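Local coordinates for NLP/P60 family protein (Bacillus cereus ATCC 10987, PDB 3H41) that probably cleaves the gamma-D-glutamyl-L-lysine bond of murein peptides as a cysteine peptidase, releasing L-Ala-gamma-D-Glu during cell wall degradation, at residues 81-86 against 92-97; 17-22 against 77-82; 230-233 against 237-240. All blocks are in the same frame, centred on the assembly; numbering follows the deposited sequence.

Interaction 1: 81-86 against 92-97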
loop_
_atom_site.group_PDB
_atom_site.type_symbol
_atom_site.label_atom_id
_atom_site.label_comp_id
_atom_site.label_asym_id
_atom_site.label_seq_id
_atom_site.Cartn_x
_atom_site.Cartn_y
_atom_site.Cartn_z
ATOM N N LYS A 81 10.636 -6.520 14.860
ATOM C CA LYS A 81 9.228 -6.279 14.892
ATOM C C LYS A 81 9.093 -4.770 14.898
ATOM O O LYS A 81 9.852 -4.093 15.609
ATOM C CB LYS A 81 8.577 -6.916 16.117
ATOM C CG LYS A 81 7.053 -6.888 16.036
ATOM C CD LYS A 81 6.388 -7.456 17.270
ATOM C CE LYS A 81 4.885 -7.318 17.119
ATOM N NZ LYS A 81 4.183 -7.784 18.331
ATOM N N VAL A 82 8.192 -4.263 14.043
ATOM C CA VAL A 82 8.007 -2.822 13.809
ATOM C C VAL A 82 6.535 -2.478 13.829
ATOM O O VAL A 82 5.680 -3.354 13.667
ATOM C CB VAL A 82 8.698 -2.334 12.488
ATOM C CG1 VAL A 82 10.140 -2.780 12.431
ATOM C CG2 VAL A 82 7.984 -2.837 11.218
ATOM N N LEU A 83 6.240 -1.224 14.134
ATOM C CA LEU A 83 4.912 -0.666 13.962
ATOM C C LEU A 83 4.970 0.363 12.822
ATOM O O LEU A 83 5.701 1.364 12.904
ATOM C CB LEU A 83 4.411 0.011 15.257
ATOM C CG LEU A 83 4.532 -0.855 16.512
ATOM C CD1 LEU A 83 4.062 -0.057 17.761
ATOM C CD2 LEU A 83 3.750 -2.167 16.340
ATOM N N VAL A 84 4.186 0.119 11.773
ATOM C CA VAL A 84 4.185 0.969 10.598
ATOM C C VAL A 84 3.282 2.162 10.804
ATOM O O VAL A 84 2.058 2.046 10.959
ATOM C CB VAL A 84 3.747 0.199 9.313
ATOM C CG1 VAL A 84 3.780 1.159 8.070
ATOM C CG2 VAL A 84 4.629 -1.090 9.080
ATOM N N HIS A 85 3.880 3.338 10.808
ATOM C CA HIS A 85 3.108 4.547 11.033
ATOM C C HIS A 85 2.277 4.780 9.769
ATOM O O HIS A 85 2.742 4.538 8.636
ATOM C CB HIS A 85 4.033 5.759 11.224
ATOM C CG HIS A 85 4.934 5.682 12.428
ATOM N ND1 HIS A 85 5.617 6.783 12.913
ATOM C CD2 HIS A 85 5.254 4.655 13.248
ATOM C CE1 HIS A 85 6.316 6.431 13.978
ATOM N NE2 HIS A 85 6.133 5.140 14.191
ATOM N N GLY A 86 1.058 5.244 9.971
ATOM C CA GLY A 86 0.207 5.641 8.859
ATOM C C GLY A 86 -0.659 4.535 8.312
ATOM O O GLY A 86 -1.346 4.732 7.312
ATOM N N ASN A 92 -3.054 -1.841 17.485
ATOM C CA ASN A 92 -1.962 -1.056 18.038
ATOM C C ASN A 92 -2.135 0.411 17.702
ATOM O O ASN A 92 -2.306 0.786 16.547
ATOM C CB ASN A 92 -0.603 -1.523 17.532
ATOM C CG ASN A 92 0.556 -0.920 18.335
ATOM O OD1 ASN A 92 0.906 0.233 18.167
ATOM N ND2 ASN A 92 1.157 -1.715 19.190
ATOM N N GLU A 93 -2.044 1.241 18.733
ATOM C CA GLU A 93 -2.355 2.636 18.555
ATOM C C GLU A 93 -1.231 3.408 17.849
ATOM O O GLU A 93 -1.480 4.490 17.340
ATOM C CB GLU A 93 -2.782 3.260 19.901
ATOM C CG GLU A 93 -4.138 2.698 20.376
ATOM C CD GLU A 93 -4.651 3.314 21.677
ATOM O OE1 GLU A 93 -3.961 4.199 22.240
ATOM O OE2 GLU A 93 -5.748 2.905 22.126
ATOM N N GLU A 94 -0.026 2.834 17.752
ATOM C CA GLU A 94 1.098 3.538 17.119
ATOM C C GLU A 94 1.306 3.185 15.648
ATOM O O GLU A 94 1.830 3.981 14.882
ATOM C CB GLU A 94 2.400 3.258 17.863
ATOM C CG GLU A 94 3.538 4.197 17.436
ATOM C CD GLU A 94 4.740 4.176 18.381
ATOM O OE1 GLU A 94 4.721 3.419 19.386
ATOM O OE2 GLU A 94 5.703 4.924 18.104
ATOM N N GLY A 95 0.920 1.982 15.254
ATOM C CA GLY A 95 1.139 1.551 13.879
ATOM C C GLY A 95 0.824 0.081 13.671
ATOM O O GLY A 95 0.522 -0.641 14.625
ATOM N N TYR A 96 0.937 -0.349 12.418
ATOM C CA TYR A 96 0.608 -1.713 12.021
ATOM C C TYR A 96 1.768 -2.615 12.331
ATOM O O TYR A 96 2.888 -2.367 11.884
ATOM C CB TYR A 96 0.242 -1.807 10.515
ATOM C CG TYR A 96 -0.704 -2.955 10.268
ATOM C CD1 TYR A 96 -0.242 -4.254 10.256
ATOM C CD2 TYR A 96 -2.075 -2.752 10.098
ATOM C CE1 TYR A 96 -1.080 -5.295 10.062
ATOM C CE2 TYR A 96 -2.939 -3.825 9.910
ATOM C CZ TYR A 96 -2.418 -5.105 9.900
ATOM O OH TYR A 96 -3.195 -6.228 9.740
ATOM N N PRO A 97 1.522 -3.670 13.117
ATOM C CA PRO A 97 2.625 -4.498 13.564
ATOM C C PRO A 97 3.016 -5.611 12.600
ATOM O O PRO A 97 2.176 -6.151 11.879
ATOM C CB PRO A 97 2.092 -5.080 14.844
ATOM C CG PRO A 97 0.660 -5.304 14.535
ATOM C CD PRO A 97 0.260 -4.058 13.773
HETATM O O HOH W 1 0.368 5.709 12.739
#
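Val84 and Tyr96 form an antiparallel hydrogen-bonded pair where the hairpin of strands 79-84 and 96-101 runs into its turn. Val84 N gives a nearly straight bond to Tyr96 O (2.8 Å, 165° at the hydrogen), and Tyr96 N returns one to Val84 O at 3.0 Å. The neighbouring non-hydrogen-bonded pair, Leu83 with Pro97, is joined by CA-H...O contacts instead: Pro97 CA lies 3.3 Å from Val82 O, and Leu83 CA also approaches Tyr96 O.

Side-chain packing centres on Leu83. Its CG stands beside the backbone N, anti to the carbonyl carbon (chi1 -50°), and the two methyls part from there. CD2 makes the apolar contact, resting on Pro97 CB at 3.7 Å. CD1 lies against the amide of Asn92, 3.2 Å from OD1 and 3.6 Å from ND2, the two side chains crossing at about a right angle. Gly95 CA lies against Leu83 CB and comes within 3.1 Å of Val84 O.

The polar contacts shape the turn. Asn92 OD1 accepts from Glu94 N at 2.8 Å, an Asx turn, and a water bridges Gly86 N to Glu94 O. His85 and Glu94 run side by side, and both His85 NE2 and Glu94 OE2 bond to Thr71 OG1.

Strand 69-76 flanks strand 79-84 on its other edge, within the first SH3-like domain. Val84 packs on Leu18 of strand 15-19 and Ala64 of strand 60-65, while the substrate-binding Tyr96 touches the bound alanine and hydrogen-bonds through OH to Asp234.

Interaction 2: 17-22 against 77-82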
loop_
_atom_site.group_PDB
_atom_site.type_symbol
_atom_site.label_atom_id
_atom_site.label_comp_id
_atom_site.label_asym_id
_atom_site.label_seq_id
_atom_site.Cartn_x
_atom_site.Cartn_y
_atom_site.Cartn_z
ATOM N N THR A 17 7.893 -6.247 3.149
ATOM C CA THR A 17 6.798 -7.130 3.497
ATOM C C THR A 17 6.980 -7.526 4.953
ATOM O O THR A 17 8.072 -7.955 5.345
ATOM C CB THR A 17 6.869 -8.341 2.577
ATOM O OG1 THR A 17 6.724 -7.878 1.226
ATOM C CG2 THR A 17 5.745 -9.343 2.891
ATOM N N LEU A 18 5.924 -7.315 5.739
ATOM C CA LEU A 18 5.924 -7.630 7.141
ATOM C C LEU A 18 5.212 -8.971 7.402
ATOM O O LEU A 18 4.112 -9.229 6.898
ATOM C CB LEU A 18 5.244 -6.511 7.928
ATOM C CG LEU A 18 6.164 -5.296 8.213
ATOM C CD1 LEU A 18 6.489 -4.539 6.942
ATOM C CD2 LEU A 18 5.446 -4.403 9.241
ATOM N N TRP A 19 5.851 -9.785 8.220
ATOM C CA TRP A 19 5.442 -11.189 8.483
ATOM C C TRP A 19 4.809 -11.289 9.872
ATOM O O TRP A 19 5.143 -10.497 10.747
ATOM C CB TRP A 19 6.658 -12.137 8.359
ATOM C CG TRP A 19 7.147 -12.189 6.941
ATOM C CD1 TRP A 19 7.803 -11.192 6.293
ATOM C CD2 TRP A 19 6.934 -13.226 5.955
ATOM N NE1 TRP A 19 8.037 -11.530 4.998
ATOM C CE2 TRP A 19 7.527 -12.779 4.754
ATOM C CE3 TRP A 19 6.353 -14.503 5.982
ATOM C CZ2 TRP A 19 7.527 -13.547 3.568
ATOM C CZ3 TRP A 19 6.334 -15.250 4.820
ATOM C CH2 TRP A 19 6.939 -14.783 3.627
ATOM N N THR A 20 3.919 -12.265 10.067
ATOM C CA THR A 20 3.295 -12.482 11.353
ATOM C C THR A 20 4.282 -13.103 12.335
ATOM O O THR A 20 4.046 -13.080 13.511
ATOM C CB THR A 20 2.083 -13.425 11.238
ATOM O OG1 THR A 20 2.506 -14.657 10.625
ATOM C CG2 THR A 20 0.981 -12.752 10.409
ATOM N N ALA A 21 5.387 -13.661 11.861
ATOM C CA ALA A 21 6.422 -14.189 12.743
ATOM C C ALA A 21 7.714 -14.004 12.019
ATOM O O ALA A 21 7.706 -13.979 10.794
ATOM C CB ALA A 21 6.191 -15.696 13.042
ATOM N N PRO A 22 8.829 -13.879 12.747
ATOM C CA PRO A 22 10.106 -13.790 12.048
ATOM C C PRO A 22 10.552 -15.173 11.520
ATOM O O PRO A 22 9.921 -16.187 11.861
ATOM C CB PRO A 22 11.051 -13.282 13.145
ATOM C CG PRO A 22 10.455 -13.854 14.410
ATOM C CD PRO A 22 8.991 -13.893 14.222
ATOM N N GLY A 77 17.258 -12.151 16.278
ATOM C CA GLY A 77 18.253 -12.418 15.241
ATOM C C GLY A 77 18.315 -11.302 14.210
ATOM O O GLY A 77 18.447 -10.139 14.569
ATOM N N ASP A 78 18.197 -11.664 12.935
ATOM C CA ASP A 78 18.213 -10.703 11.817
ATOM C C ASP A 78 16.859 -9.993 11.589
ATOM O O ASP A 78 16.752 -9.139 10.710
ATOM C CB ASP A 78 18.608 -11.422 10.522
ATOM C CG ASP A 78 20.034 -11.963 10.550
ATOM O OD1 ASP A 78 20.930 -11.316 11.129
ATOM O OD2 ASP A 78 20.268 -13.042 9.972
ATOM N N TRP A 79 15.839 -10.357 12.362
ATOM C CA TRP A 79 14.498 -9.810 12.199
ATOM C C TRP A 79 14.125 -8.816 13.284
ATOM O O TRP A 79 14.490 -8.985 14.445
ATOM C CB TRP A 79 13.481 -10.946 12.187
ATOM C CG TRP A 79 13.595 -11.806 10.973
ATOM C CD1 TRP A 79 14.545 -12.751 10.740
ATOM C CD2 TRP A 79 12.760 -11.774 9.790
ATOM N NE1 TRP A 79 14.321 -13.355 9.514
ATOM C CE2 TRP A 79 13.248 -12.752 8.908
ATOM C CE3 TRP A 79 11.634 -11.036 9.416
ATOM C CZ2 TRP A 79 12.656 -13.002 7.663
ATOM C CZ3 TRP A 79 11.052 -11.286 8.208
ATOM C CH2 TRP A 79 11.565 -12.265 7.335
ATOM N N VAL A 80 13.376 -7.778 12.898
ATOM C CA VAL A 80 12.792 -6.831 13.843
ATOM C C VAL A 80 11.288 -6.842 13.744
ATOM O O VAL A 80 10.730 -7.097 12.673
ATOM C CB VAL A 80 13.302 -5.379 13.645
ATOM C CG1 VAL A 80 14.707 -5.248 14.252
ATOM C CG2 VAL A 80 13.299 -4.929 12.144
ATOM N N LYS A 81 10.636 -6.520 14.860
ATOM C CA LYS A 81 9.228 -6.279 14.892
ATOM C C LYS A 81 9.093 -4.770 14.898
ATOM O O LYS A 81 9.852 -4.093 15.609
ATOM C CB LYS A 81 8.577 -6.916 16.117
ATOM C CG LYS A 81 7.053 -6.888 16.036
ATOM C CD LYS A 81 6.388 -7.456 17.270
ATOM C CE LYS A 81 4.885 -7.318 17.119
ATOM N NZ LYS A 81 4.183 -7.784 18.331
ATOM N N VAL A 82 8.192 -4.263 14.043
ATOM C CA VAL A 82 8.007 -2.822 13.809
ATOM C C VAL A 82 6.535 -2.478 13.829
ATOM O O VAL A 82 5.680 -3.354 13.667
ATOM C CB VAL A 82 8.698 -2.334 12.488
ATOM C CG1 VAL A 82 10.140 -2.780 12.431
ATOM C CG2 VAL A 82 7.984 -2.837 11.218
#
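Trp79 meets Trp19 and Pro22 in the hydrophobic interior of the N-terminal SH3-like domain, where strand 15-19 and the loop after it pack against strand 79-84 of a different sheet. Trp79 gives up the most surface. Its side chain leaves the strand toward 17-22, with CG set beside the backbone N and anti to the carbonyl carbon (chi1 -68°), and two neighbours meet the indole in different ways.

Pro22 comes over one face. Its CA stands 3.9 Å above the indole plane, offset toward the rim, and its CB lies 3.5 Å from Trp79 CB, so the pyrrolidine covers the root of the side chain as well as the ring. Trp99 of strand 96-101 touches Pro22 too.

Trp19 meets the far edge of the same indole. The two rings make an offset edge-to-face pair, planes 83° apart, in which the six-membered ring of Trp79 points its edge at the five-membered ring of Trp19, with centroids 5.4 Å apart. The nearest atoms are Trp79 CZ3 and Trp19 CD1, at 3.8 Å. Leu25 lies against both tryptophans.

Further along the strands the aromatic packing gives way to aliphatic. Leu18 also touches Thr62 of strand 60-65, and its methyl CD2 meets Val82 CG2 at 3.6 Å, the two side chains crossing at about a right angle.

Interaction 3: 230-233 against 237-240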
loop_
_atom_site.group_PDB
_atom_site.type_symbol
_atom_site.label_atom_id
_atom_site.label_comp_id
_atom_site.label_asym_id
_atom_site.label_seq_id
_atom_site.Cartn_x
_atom_site.Cartn_y
_atom_site.Cartn_z
ATOM N N THR A 230 -6.567 9.057 5.223
ATOM C CA THR A 230 -6.002 7.858 5.817
ATOM C C THR A 230 -7.146 7.049 6.415
ATOM O O THR A 230 -7.855 7.543 7.300
ATOM C CB THR A 230 -4.985 8.224 6.889
ATOM O OG1 THR A 230 -3.935 8.974 6.268
ATOM C CG2 THR A 230 -4.409 6.954 7.508
ATOM N N ILE A 231 -7.367 5.862 5.848
ATOM C CA ILE A 231 -8.383 4.928 6.318
ATOM C C ILE A 231 -7.619 3.734 6.902
ATOM O O ILE A 231 -6.451 3.606 6.663
ATOM C CB ILE A 231 -9.378 4.524 5.178
ATOM C CG1 ILE A 231 -8.759 3.518 4.192
ATOM C CG2 ILE A 231 -9.826 5.770 4.408
ATOM C CD1 ILE A 231 -9.701 3.096 3.022
ATOM N N PRO A 232 -8.272 2.883 7.705
ATOM C CA PRO A 232 -7.579 1.727 8.281
ATOM C C PRO A 232 -6.999 0.810 7.208
ATOM O O PRO A 232 -7.502 0.768 6.085
ATOM C CB PRO A 232 -8.670 1.010 9.087
ATOM C CG PRO A 232 -9.680 2.081 9.377
ATOM C CD PRO A 232 -9.659 2.989 8.171
ATOM N N ARG A 233 -5.937 0.105 7.552
ATOM C CA ARG A 233 -5.316 -0.823 6.638
ATOM C C ARG A 233 -6.202 -2.017 6.246
ATOM O O ARG A 233 -6.196 -2.418 5.090
ATOM C CB ARG A 233 -3.993 -1.326 7.222
ATOM C CG ARG A 233 -3.354 -2.487 6.506
ATOM C CD ARG A 233 -2.947 -2.116 5.175
ATOM N NE ARG A 233 -2.385 -3.205 4.349
ATOM C CZ ARG A 233 -3.073 -4.131 3.682
ATOM N NH1 ARG A 233 -4.377 -4.265 3.821
ATOM N NH2 ARG A 233 -2.426 -4.953 2.876
ATOM N N PRO A 237 -11.815 -3.119 10.013
ATOM C CA PRO A 237 -11.765 -1.723 10.462
ATOM C C PRO A 237 -12.247 -0.718 9.427
ATOM O O PRO A 237 -12.976 0.241 9.757
ATOM C CB PRO A 237 -10.289 -1.534 10.786
ATOM C CG PRO A 237 -9.843 -2.947 11.223
ATOM C CD PRO A 237 -10.555 -3.835 10.279
ATOM N N GLN A 238 -11.895 -0.928 8.163
ATOM C CA GLN A 238 -12.443 -0.048 7.128
ATOM C C GLN A 238 -13.973 -0.026 7.159
ATOM O O GLN A 238 -14.616 1.019 6.917
ATOM C CB GLN A 238 -11.972 -0.472 5.746
ATOM C CG GLN A 238 -10.557 -0.066 5.404
ATOM C CD GLN A 238 -10.138 -0.445 3.994
ATOM O OE1 GLN A 238 -10.970 -0.600 3.094
ATOM N NE2 GLN A 238 -8.800 -0.584 3.784
ATOM N N SER A 239 -14.566 -1.174 7.449
ATOM C CA SER A 239 -16.016 -1.302 7.424
ATOM C C SER A 239 -16.720 -0.562 8.587
ATOM O O SER A 239 -17.949 -0.429 8.567
ATOM C CB SER A 239 -16.425 -2.796 7.461
ATOM O OG SER A 239 -16.385 -3.333 8.778
ATOM N N ARG A 240 -15.955 -0.161 9.599
ATOM C CA ARG A 240 -16.470 0.487 10.834
ATOM C C ARG A 240 -15.935 1.926 10.992
ATOM O O ARG A 240 -16.155 2.561 12.009
ATOM C CB ARG A 240 -16.114 -0.321 12.088
ATOM C CG ARG A 240 -16.844 -1.683 12.216
ATOM C CD ARG A 240 -18.257 -1.580 11.693
ATOM N NE ARG A 240 -19.125 -2.670 12.119
ATOM C CZ ARG A 240 -19.455 -3.731 11.383
ATOM N NH1 ARG A 240 -18.961 -3.918 10.160
ATOM N NH2 ARG A 240 -20.284 -4.632 11.899
#
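Where the loop 230-233 turns into helix 235-238 the backbone doubles back, bringing Pro232 CA within 5.3 Å of Gln238 CA. The two prolines face each other across this turn: Pro232 CB and Pro237 CB are 3.5 Å apart, a tight carbon contact, and Pro232 CG lies near the Pro237 carbonyl.

Gln238 buries the most surface. Its chain runs extended beyond CG (chi2 -177°), which carries the amide back over the loop. NE2 then donates to Pro232 O at 3.0 Å, with 147° at the hydrogen and a donor 22° off the carbonyl plane. Ile231 packs beside this bond, its CD1 3.7 Å from Gln238 CD.

Both ends of the amide have further partners, as OE1 accepts from Thr220 OG1 and NE2 also donates to Ser217 O. Arg233 points away from the helix, forming a salt bridge with Asp215 and a hydrogen bond with Thr209.

The Gln238 amide thus links the loop to the backbone of Ser217, just after the probable nucleophile Cys216, while Arg233 separately holds Asp215; Ser217 and Asp215 both bind substrate. Bonds at both ends would fix the amide's orientation, consistent with holding the loop in place beside the substrate-binding residues.

Overall arrangement
From the N terminus, strand 15-19 and the loop after it pack against strand 79-84, far along the chain, so interaction 2 closes a long loop containing three helices and two strands and joins two sheets of the N-terminal domain. Interaction 1 begins where interaction 2 ends: sharing Lys81 and Val82, it closes the beta hairpin of strands 79-84 and 96-101 through a loop of about ten residues. The two touch through Val84 and Leu18. Interaction 3 follows in series within the NlpC/P60 catalytic domain, closing a short turn and lying clear of interaction 2. It does meet interaction 1, where Tyr96 packs on Arg233, so the SH3-like hairpin and the catalytic loop come together beside the bound dipeptide.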